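Local coordinates for protein Pre-mRNA-processing-splicing factor 8 (Cryptococcus neoformans var. grubii serotype A, PDB 6MX6) that is a spliceosomal factor interrupted by an intein, the part crystallised here, which probably excises itself from the precursor and joins the flanking exteins by protein splicing, at residues Leu6-Ala15 with Leu21-Leu32. Residues are numbered along the deposited sequence; the frame is centred on the assembly and turned at random.
Sequences LQNGTRLLRA and LVEDVQEGDQLL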
# COMPACT_ATOMS: atom_id res chain seq x y z
N LEU A 6 -3.79 -3.60 5.98
CA LEU A 6 -2.95 -4.53 5.22
C LEU A 6 -2.98 -5.93 5.83
O LEU A 6 -3.12 -6.09 7.04
CB LEU A 6 -1.50 -4.04 5.19
CG LEU A 6 -1.28 -2.66 4.58
CD1 LEU A 6 0.19 -2.29 4.72
CD2 LEU A 6 -1.68 -2.66 3.12
N GLN A 7 -2.79 -6.93 4.97
CA GLN A 7 -2.75 -8.30 5.46
C GLN A 7 -1.59 -8.49 6.43
O GLN A 7 -0.49 -7.99 6.20
CB GLN A 7 -2.60 -9.30 4.32
CG GLN A 7 -2.72 -10.74 4.79
CD GLN A 7 -2.69 -11.72 3.63
OE1 GLN A 7 -1.74 -11.74 2.86
NE2 GLN A 7 -3.74 -12.53 3.50
N ASN A 8 -1.85 -9.21 7.52
CA ASN A 8 -0.78 -9.56 8.44
C ASN A 8 0.35 -10.27 7.70
O ASN A 8 0.12 -11.12 6.84
CB ASN A 8 -1.31 -10.44 9.56
CG ASN A 8 -2.06 -9.65 10.62
OD1 ASN A 8 -2.37 -8.48 10.44
ND2 ASN A 8 -2.37 -10.31 11.74
N GLY A 9 1.57 -9.93 8.07
CA GLY A 9 2.74 -10.45 7.40
C GLY A 9 3.30 -9.53 6.34
O GLY A 9 4.36 -9.84 5.76
N THR A 10 2.63 -8.42 6.05
CA THR A 10 3.18 -7.42 5.15
C THR A 10 4.41 -6.78 5.80
O THR A 10 4.36 -6.36 6.96
CB THR A 10 2.14 -6.36 4.82
OG1 THR A 10 0.98 -6.97 4.21
CG2 THR A 10 2.72 -5.34 3.86
N ARG A 11 5.51 -6.73 5.06
CA ARG A 11 6.79 -6.25 5.58
C ARG A 11 6.96 -4.77 5.26
O ARG A 11 6.95 -4.38 4.08
CB ARG A 11 7.95 -7.07 4.99
CG ARG A 11 7.86 -8.56 5.30
CD ARG A 11 8.59 -9.40 4.25
NE ARG A 11 9.99 -9.02 4.13
CZ ARG A 11 10.83 -9.54 3.24
NH1 ARG A 11 10.41 -10.47 2.39
NH2 ARG A 11 12.09 -9.12 3.20
N LEU A 12 7.12 -3.95 6.29
CA LEU A 12 7.30 -2.51 6.18
C LEU A 12 8.70 -2.13 6.65
O LEU A 12 9.42 -2.94 7.24
CB LEU A 12 6.25 -1.77 7.02
CG LEU A 12 4.82 -2.29 6.82
CD1 LEU A 12 3.86 -1.61 7.77
CD2 LEU A 12 4.40 -2.08 5.37
N LEU A 13 9.06 -0.87 6.40
CA LEU A 13 10.37 -0.34 6.77
C LEU A 13 10.23 0.60 7.97
O LEU A 13 9.45 1.56 7.91
CB LEU A 13 11.02 0.40 5.60
CG LEU A 13 11.46 -0.48 4.43
CD1 LEU A 13 12.04 0.36 3.31
CD2 LEU A 13 12.45 -1.53 4.89
N ARG A 14 10.98 0.33 9.03
CA ARG A 14 11.13 1.30 10.10
C ARG A 14 11.93 2.51 9.62
O ARG A 14 12.62 2.46 8.60
CB ARG A 14 11.84 0.68 11.31
CG ARG A 14 11.05 -0.37 12.06
CD ARG A 14 11.78 -0.74 13.35
NE ARG A 14 11.12 -1.84 14.06
CZ ARG A 14 10.07 -1.68 14.85
NH1 ARG A 14 9.54 -0.48 15.03
NH2 ARG A 14 9.54 -2.74 15.46
N ALA A 15 11.84 3.60 10.38
CA ALA A 15 12.56 4.81 10.00
C ALA A 15 14.07 4.59 9.92
O ALA A 15 14.75 5.34 9.21
CB ALA A 15 12.26 5.94 10.99
N LEU A 21 7.05 -6.24 10.64
CA LEU A 21 5.79 -6.73 10.10
C LEU A 21 4.67 -5.78 10.52
O LEU A 21 4.71 -5.17 11.59
CB LEU A 21 5.50 -8.15 10.58
CG LEU A 21 6.50 -9.23 10.16
CD1 LEU A 21 6.07 -10.59 10.70
CD2 LEU A 21 6.67 -9.28 8.65
N VAL A 22 3.67 -5.64 9.65
CA VAL A 22 2.63 -4.63 9.87
C VAL A 22 1.94 -4.85 11.21
O VAL A 22 1.59 -3.89 11.91
CB VAL A 22 1.62 -4.62 8.70
CG1 VAL A 22 0.92 -5.97 8.56
CG2 VAL A 22 0.60 -3.52 8.90
N GLU A 23 1.75 -6.11 11.60
CA GLU A 23 1.06 -6.40 12.86
C GLU A 23 1.94 -6.18 14.08
O GLU A 23 1.42 -6.21 15.20
CB GLU A 23 0.53 -7.84 12.86
CG GLU A 23 1.60 -8.92 12.91
CD GLU A 23 1.97 -9.43 11.52
OE1 GLU A 23 1.80 -8.66 10.56
OE2 GLU A 23 2.43 -10.59 11.41
N ASP A 24 3.24 -5.97 13.90
CA ASP A 24 4.14 -5.64 15.00
C ASP A 24 4.32 -4.14 15.19
O ASP A 24 5.01 -3.72 16.12
CB ASP A 24 5.51 -6.30 14.79
CG ASP A 24 5.42 -7.82 14.76
OD1 ASP A 24 4.48 -8.37 15.36
OD2 ASP A 24 6.29 -8.46 14.13
N VAL A 25 3.71 -3.33 14.32
CA VAL A 25 3.77 -1.88 14.47
C VAL A 25 2.93 -1.46 15.67
O VAL A 25 1.75 -1.83 15.77
CB VAL A 25 3.26 -1.20 13.19
CG1 VAL A 25 3.14 0.31 13.40
CG2 VAL A 25 4.19 -1.52 12.01
N GLN A 26 3.53 -0.70 16.57
CA GLN A 26 2.84 -0.27 17.78
C GLN A 26 2.75 1.25 17.83
O GLN A 26 3.41 1.95 17.07
CB GLN A 26 3.53 -0.81 19.04
CG GLN A 26 2.80 -2.01 19.64
CD GLN A 26 1.29 -1.81 19.71
OE1 GLN A 26 0.79 -0.77 20.16
NE2 GLN A 26 0.54 -2.81 19.25
N GLU A 27 1.91 1.75 18.74
CA GLU A 27 1.64 3.18 18.84
C GLU A 27 2.93 3.98 19.01
O GLU A 27 3.80 3.61 19.80
CB GLU A 27 0.69 3.46 20.00
CG GLU A 27 0.41 4.94 20.24
CD GLU A 27 -0.77 5.47 19.44
OE1 GLU A 27 -1.59 4.66 18.94
OE2 GLU A 27 -0.89 6.71 19.32
N GLY A 28 3.05 5.07 18.25
CA GLY A 28 4.24 5.90 18.26
C GLY A 28 5.40 5.40 17.42
O GLY A 28 6.39 6.13 17.29
N ASP A 29 5.31 4.20 16.84
CA ASP A 29 6.44 3.64 16.09
C ASP A 29 6.81 4.53 14.91
O ASP A 29 5.96 5.17 14.28
CB ASP A 29 6.11 2.23 15.61
CG ASP A 29 6.66 1.15 16.53
OD1 ASP A 29 7.37 1.52 17.49
OD2 ASP A 29 6.39 -0.05 16.30
N GLN A 30 8.10 4.56 14.60
CA GLN A 30 8.62 5.37 13.51
C GLN A 30 8.81 4.50 12.28
O GLN A 30 9.52 3.49 12.33
CB GLN A 30 9.94 6.03 13.93
CG GLN A 30 9.81 6.98 15.12
CD GLN A 30 8.89 8.16 14.84
OE1 GLN A 30 9.26 9.09 14.14
NE2 GLN A 30 7.67 8.11 15.38
N LEU A 31 8.16 4.89 11.18
CA LEU A 31 8.25 4.25 9.88
C LEU A 31 8.96 5.17 8.89
O LEU A 31 9.14 6.36 9.13
CB LEU A 31 6.86 3.92 9.34
CG LEU A 31 6.00 3.04 10.24
CD1 LEU A 31 4.64 2.86 9.59
CD2 LEU A 31 6.69 1.71 10.47
N LEU A 32 9.33 4.60 7.75
CA LEU A 32 10.07 5.33 6.74
C LEU A 32 9.11 5.90 5.70
O LEU A 32 8.32 5.17 5.10
CB LEU A 32 11.10 4.41 6.09
CG LEU A 32 12.07 5.08 5.12
CD1 LEU A 32 12.66 6.33 5.75
CD2 LEU A 32 13.14 4.09 4.74
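Arg11 and Leu21 face each other as a non-hydrogen-bonded antiparallel pair, and Arg14 is bridged to Leu31 further along; between them the backbone of 21-32 swings away through the 3-10 segment 22-24 and comes back. This is the N-terminal part of the Hint fold of inteins, where these short strands and turns lie beside the long strands 38-49 and 152-159. At the first junction Val22 N donates to Thr10 O (2.9 Å). At the second, Leu32 N reaches Leu13 O and Ala15 N reaches Gln30 O, the latter from above the carbonyl plane.

Glu23 braces the type II turn of Gln7 to Thr10 by accepting the N-H of Gly9. With CG wedged between its backbone N and carbonyl carbon (chi1 69°) and the chain bent at chi2, its carboxylate turns back over Asn8, stacked on the amide with the planes 17° apart. Glu23 OE1 is met on its syn side, 2.8 Å from Gly9 N and slightly out of the carboxylate plane. The Asn8 amide is held in turn by Ser155 through OD1. The same turn is tied from within, as Gln7 O accepts from both Thr10 N and OG1.

Val22 fits against this turn, CG1 touching Gln7 O (3.4 Å) and Thr10 CB. Apolar contacts follow: Leu12 CD1 rests against Val22 CB (3.9 Å) and also reaches Val25 CG2; Tyr165 packs on Leu12, and Phe157 on Val25. Beyond, Leu13 and Leu32 run side by side, their CB atoms 4.0 Å apart, both touching Leu166.

Arg14, extended from CG to NE, brings NH1 to Asp29. The hydrogen bond in this salt bridge is weak, with Asp29 at the guanidinium edge and the two planes 88° apart. Asp29 OD2, 3.4 Å from Arg14 NH1, also receives Gln26 N at 2.9 Å, from above its carboxylate plane.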